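Local structure of ferrous iron transport protein B (Escherichia coli, 3I8S) at residues L104-L109 with Q250-I255; M208-I213 with L242-A247. The protein uses the GTP-binding cytosolic domain described here to drive ferrous iron uptake, probably by coupling GTP binding to channel opening. All blocks are in the same frame, centred on the assembly; numbering follows the deposited sequence.

Both contacts use helix 240-259, about two turns apart. Contact 2 pairs residues 242-247 with the end of helix 198-210, inside the helical domain. Contact 1 pairs residues 250-255 with helix 98-111 of the GTPase domain. The centres of the two contacts lie about 14 Å apart, and contact 2 is nested within the chain loop that contact 1 closes. The Leu106 side chain is about 11 Å, side chain to side chain, from that of Asn11 in the GTP site. Leu104, on the same helix as Leu106, touches Asn11. Contact 2 is away from the annotated sites.

Contact 1 of 2, residues L104-L109 with Q250-I255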
# COMPACT_ATOMS: atom_id res chain seq x y z
N LEU A 104 -4.00 -4.20 1.39
CA LEU A 104 -2.77 -3.42 1.51
C LEU A 104 -2.65 -2.34 0.42
O LEU A 104 -2.40 -1.20 0.70
CB LEU A 104 -1.55 -4.34 1.42
CG LEU A 104 -0.18 -3.67 1.55
CD1 LEU A 104 0.01 -2.87 2.85
CD2 LEU A 104 0.93 -4.79 1.44
N THR A 105 -2.84 -2.72 -0.82
CA THR A 105 -2.82 -1.79 -1.92
C THR A 105 -3.69 -0.55 -1.68
O THR A 105 -3.24 0.60 -1.87
CB THR A 105 -3.25 -2.48 -3.23
OG1 THR A 105 -2.64 -3.79 -3.35
CG2 THR A 105 -2.87 -1.59 -4.40
N LEU A 106 -4.93 -0.77 -1.27
CA LEU A 106 -5.85 0.34 -1.02
C LEU A 106 -5.32 1.24 0.08
O LEU A 106 -5.48 2.43 -0.00
CB LEU A 106 -7.26 -0.10 -0.74
CG LEU A 106 -8.17 -0.04 -1.99
CD1 LEU A 106 -7.59 -0.79 -3.15
CD2 LEU A 106 -9.62 -0.53 -1.64
N GLN A 107 -4.69 0.67 1.11
CA GLN A 107 -4.11 1.50 2.17
C GLN A 107 -3.03 2.41 1.62
O GLN A 107 -2.97 3.58 1.97
CB GLN A 107 -3.56 0.65 3.33
CG GLN A 107 -4.62 -0.19 4.03
CD GLN A 107 -4.63 -0.01 5.57
OE1 GLN A 107 -3.86 -0.66 6.30
NE2 GLN A 107 -5.50 0.88 6.05
N LEU A 108 -2.15 1.87 0.77
CA LEU A 108 -1.06 2.63 0.15
C LEU A 108 -1.62 3.76 -0.69
O LEU A 108 -1.16 4.88 -0.60
CB LEU A 108 -0.16 1.78 -0.73
CG LEU A 108 0.47 0.60 -0.04
CD1 LEU A 108 1.16 -0.18 -1.10
CD2 LEU A 108 1.40 1.12 1.04
N LEU A 109 -2.65 3.45 -1.47
CA LEU A 109 -3.26 4.44 -2.38
C LEU A 109 -3.96 5.56 -1.59
O LEU A 109 -3.92 6.73 -1.98
CB LEU A 109 -4.24 3.69 -3.32
CG LEU A 109 -3.56 2.74 -4.31
CD1 LEU A 109 -4.61 1.91 -5.07
CD2 LEU A 109 -2.66 3.50 -5.24
N GLN A 250 -16.01 -3.46 0.63
CA GLN A 250 -17.00 -3.22 -0.44
C GLN A 250 -16.28 -2.76 -1.71
O GLN A 250 -16.56 -3.21 -2.83
CB GLN A 250 -18.00 -2.13 -0.05
CG GLN A 250 -19.09 -1.92 -1.14
CD GLN A 250 -19.87 -0.61 -1.00
OE1 GLN A 250 -20.99 -0.49 -1.51
NE2 GLN A 250 -19.28 0.37 -0.37
N CYS A 251 -15.37 -1.82 -1.52
CA CYS A 251 -14.61 -1.25 -2.60
C CYS A 251 -13.82 -2.33 -3.37
O CYS A 251 -13.88 -2.43 -4.62
CB CYS A 251 -13.66 -0.20 -2.05
SG CYS A 251 -12.58 0.46 -3.31
N ILE A 252 -13.12 -3.15 -2.60
CA ILE A 252 -12.29 -4.24 -3.11
C ILE A 252 -13.13 -5.25 -3.86
O ILE A 252 -12.81 -5.67 -4.95
CB ILE A 252 -11.59 -5.02 -1.94
CG1 ILE A 252 -10.49 -4.19 -1.30
CG2 ILE A 252 -11.07 -6.37 -2.40
CD1 ILE A 252 -9.71 -3.30 -2.24
N ALA A 253 -14.24 -5.64 -3.26
CA ALA A 253 -15.17 -6.57 -3.84
C ALA A 253 -15.70 -6.08 -5.21
O ALA A 253 -15.81 -6.86 -6.17
CB ALA A 253 -16.34 -6.86 -2.81
N ALA A 254 -16.01 -4.78 -5.29
CA ALA A 254 -16.54 -4.18 -6.53
C ALA A 254 -15.49 -4.20 -7.65
O ALA A 254 -15.81 -4.49 -8.79
CB ALA A 254 -17.01 -2.72 -6.21
N ILE A 255 -14.24 -3.88 -7.30
CA ILE A 255 -13.08 -3.98 -8.22
C ILE A 255 -12.89 -5.40 -8.72
O ILE A 255 -12.84 -5.67 -9.92
CB ILE A 255 -11.74 -3.44 -7.52
CG1 ILE A 255 -11.86 -1.97 -7.21
CG2 ILE A 255 -10.50 -3.69 -8.41
CD1 ILE A 255 -10.63 -1.38 -6.41
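Leu106 is the knob of this contact. Its isobutyl end projects from helix 104-109 into a hollow on helix 250-255 walled by Cys251, Ile252 and Ile255. The CD2 branch does most of the touching. Leu106 CD2 lies 3.5 Å from Cys251 SG. Ile252 is modelled in two conformers, and the approach of its outer methyl to those of Leu106 is too short to be trusted. The CD1 branch turns toward Ile255, whose CD1 is 4.5 Å from Leu106 CD1. Cys251 carries SG anti to its backbone N (chi1 175°), which sets the sulfur beside the leucine. No hydrogen bond joins the two segments. Helix 98-111 links parallel strands 88-94 and 115-120 in a beta-alpha-beta crossover of the P-loop GTPase fold, and contact 1 joins its outer side to the FeoB helical domain. The axes of the two short segments come no closer than 11.3 Å, at 112°, with side chains filling the interval. With an alanine at Leu106, both methyl branches are gone, and Cys251 and Ile252 would probably face a gap. Leu141 packs on Leu106 and Leu137 on Ile255, both from helix 134-141.

Contact 2 of 2, residues M208-I213 with L242-A247; sequences MLEGDI and LHIADA
Ile244 has CG1 anti to its carbonyl carbon (chi1 -63°), and an extended second torsion carries CD1 out to the last turn of helix 198-210. There the methyl sits against backbone and side-chain roots. Ile244 CD1 is 3.5 Å from Glu210 N. Leu209 CB lies 3.8 Å from the same Ile244 CD1. Glu210 reaches back the other way. Its CG is anti to the backbone N (chi1 -164°) and the chain stays extended, so the carboxylate comes over the second branch of Ile244, with Glu210 CD 4.1 Å from Ile244 CG2. Glu210 OE2 then lies 3.7 Å from Ala245 CB, a plain van der Waals touch. The other oxygen, OE1, forms a salt bridge with Arg248, one helical turn beyond Ile244. The glutamate thus lays its aliphatic part on the isoleucine and delivers its charge to the arginine on the same helix. The contact ties two helices of the FeoB cytosolic helical domain together where helix 198-210 ends in a Schellman motif. Leu181 of helix 179-191 packs on Ile244, and Leu233 of helix 226-236 meets Leu209. Gly211 has a positive phi of 101°, and Gly211 N bonds Met208 O at 3.0 Å. At these backbone angles a CB would probably press on the carbonyl O of Glu210, which favours glycine. Asp212 OD2 takes bonds from Gln207 NE2 and Thr65 N. Asp212 is also the N-cap residue of helix 213-218, so one helix ends and the next begins within two residues.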
# COMPACT_ATOMS: atom_id res chain seq x y z
N MET A 208 -7.32 6.18 13.34
CA MET A 208 -7.56 6.36 14.78
C MET A 208 -9.02 6.03 15.13
O MET A 208 -9.30 5.42 16.16
CB MET A 208 -7.25 7.80 15.19
CG MET A 208 -5.78 8.23 15.13
SD MET A 208 -5.64 10.01 15.42
CE MET A 208 -6.13 10.07 17.12
N LEU A 209 -9.93 6.46 14.29
CA LEU A 209 -11.36 6.14 14.47
C LEU A 209 -11.62 4.62 14.38
O LEU A 209 -12.50 4.10 15.06
CB LEU A 209 -12.20 6.86 13.42
CG LEU A 209 -12.17 8.39 13.48
CD1 LEU A 209 -12.80 9.04 12.23
CD2 LEU A 209 -12.87 8.87 14.75
N GLU A 210 -10.86 3.92 13.54
CA GLU A 210 -10.94 2.48 13.45
C GLU A 210 -10.39 1.77 14.70
O GLU A 210 -10.69 0.60 14.93
CB GLU A 210 -10.26 1.98 12.16
CG GLU A 210 -10.65 0.56 11.82
CD GLU A 210 -9.97 0.02 10.58
OE1 GLU A 210 -8.85 0.50 10.25
OE2 GLU A 210 -10.59 -0.90 9.95
N GLY A 211 -9.62 2.49 15.53
CA GLY A 211 -9.00 1.98 16.75
C GLY A 211 -7.52 1.64 16.64
O GLY A 211 -7.00 0.94 17.49
N ASP A 212 -6.85 2.10 15.59
CA ASP A 212 -5.42 1.84 15.41
C ASP A 212 -4.64 2.65 16.45
O ASP A 212 -4.64 3.87 16.41
CB ASP A 212 -5.02 2.25 13.99
CG ASP A 212 -3.58 1.97 13.65
OD1 ASP A 212 -2.69 2.18 14.47
OD2 ASP A 212 -3.34 1.62 12.47
N ILE A 213 -3.96 1.98 17.35
CA ILE A 213 -3.27 2.66 18.46
C ILE A 213 -2.02 3.42 18.01
O ILE A 213 -1.74 4.53 18.51
CB ILE A 213 -2.91 1.70 19.61
CG1 ILE A 213 -4.12 0.85 20.02
CG2 ILE A 213 -2.40 2.49 20.82
CD1 ILE A 213 -5.30 1.64 20.45
N LEU A 242 -16.47 -0.62 12.28
CA LEU A 242 -16.83 -1.63 11.31
C LEU A 242 -17.28 -1.01 9.98
O LEU A 242 -17.07 -1.62 8.92
CB LEU A 242 -17.95 -2.48 11.86
CG LEU A 242 -18.43 -3.73 11.13
CD1 LEU A 242 -17.28 -4.50 10.53
CD2 LEU A 242 -19.24 -4.61 12.09
N HIS A 243 -17.90 0.17 10.03
CA HIS A 243 -18.24 0.87 8.78
C HIS A 243 -17.00 1.25 7.96
O HIS A 243 -17.04 1.24 6.73
CB HIS A 243 -19.07 2.13 9.03
CG HIS A 243 -20.50 1.86 9.35
ND1 HIS A 243 -21.50 1.90 8.40
CD2 HIS A 243 -21.11 1.55 10.52
CE1 HIS A 243 -22.66 1.64 8.97
NE2 HIS A 243 -22.45 1.41 10.26
N ILE A 244 -15.93 1.64 8.65
CA ILE A 244 -14.64 1.95 7.99
C ILE A 244 -14.17 0.70 7.27
O ILE A 244 -13.93 0.74 6.07
CB ILE A 244 -13.57 2.44 8.99
CG1 ILE A 244 -13.99 3.75 9.65
CG2 ILE A 244 -12.20 2.67 8.30
CD1 ILE A 244 -13.07 4.18 10.85
N ALA A 245 -14.10 -0.41 7.98
CA ALA A 245 -13.61 -1.68 7.40
C ALA A 245 -14.50 -2.14 6.26
O ALA A 245 -13.99 -2.55 5.20
CB ALA A 245 -13.48 -2.77 8.48
N ASP A 246 -15.82 -2.05 6.45
CA ASP A 246 -16.80 -2.55 5.48
C ASP A 246 -16.71 -1.74 4.17
O ASP A 246 -16.76 -2.31 3.09
CB ASP A 246 -18.23 -2.53 6.07
CG ASP A 246 -18.55 -3.77 6.95
OD1 ASP A 246 -17.85 -4.80 6.84
OD2 ASP A 246 -19.54 -3.73 7.73
N ALA A 247 -16.53 -0.42 4.29
CA ALA A 247 -16.33 0.44 3.10
C ALA A 247 -15.14 -0.09 2.27
O ALA A 247 -15.22 -0.20 1.05
CB ALA A 247 -16.11 1.90 3.48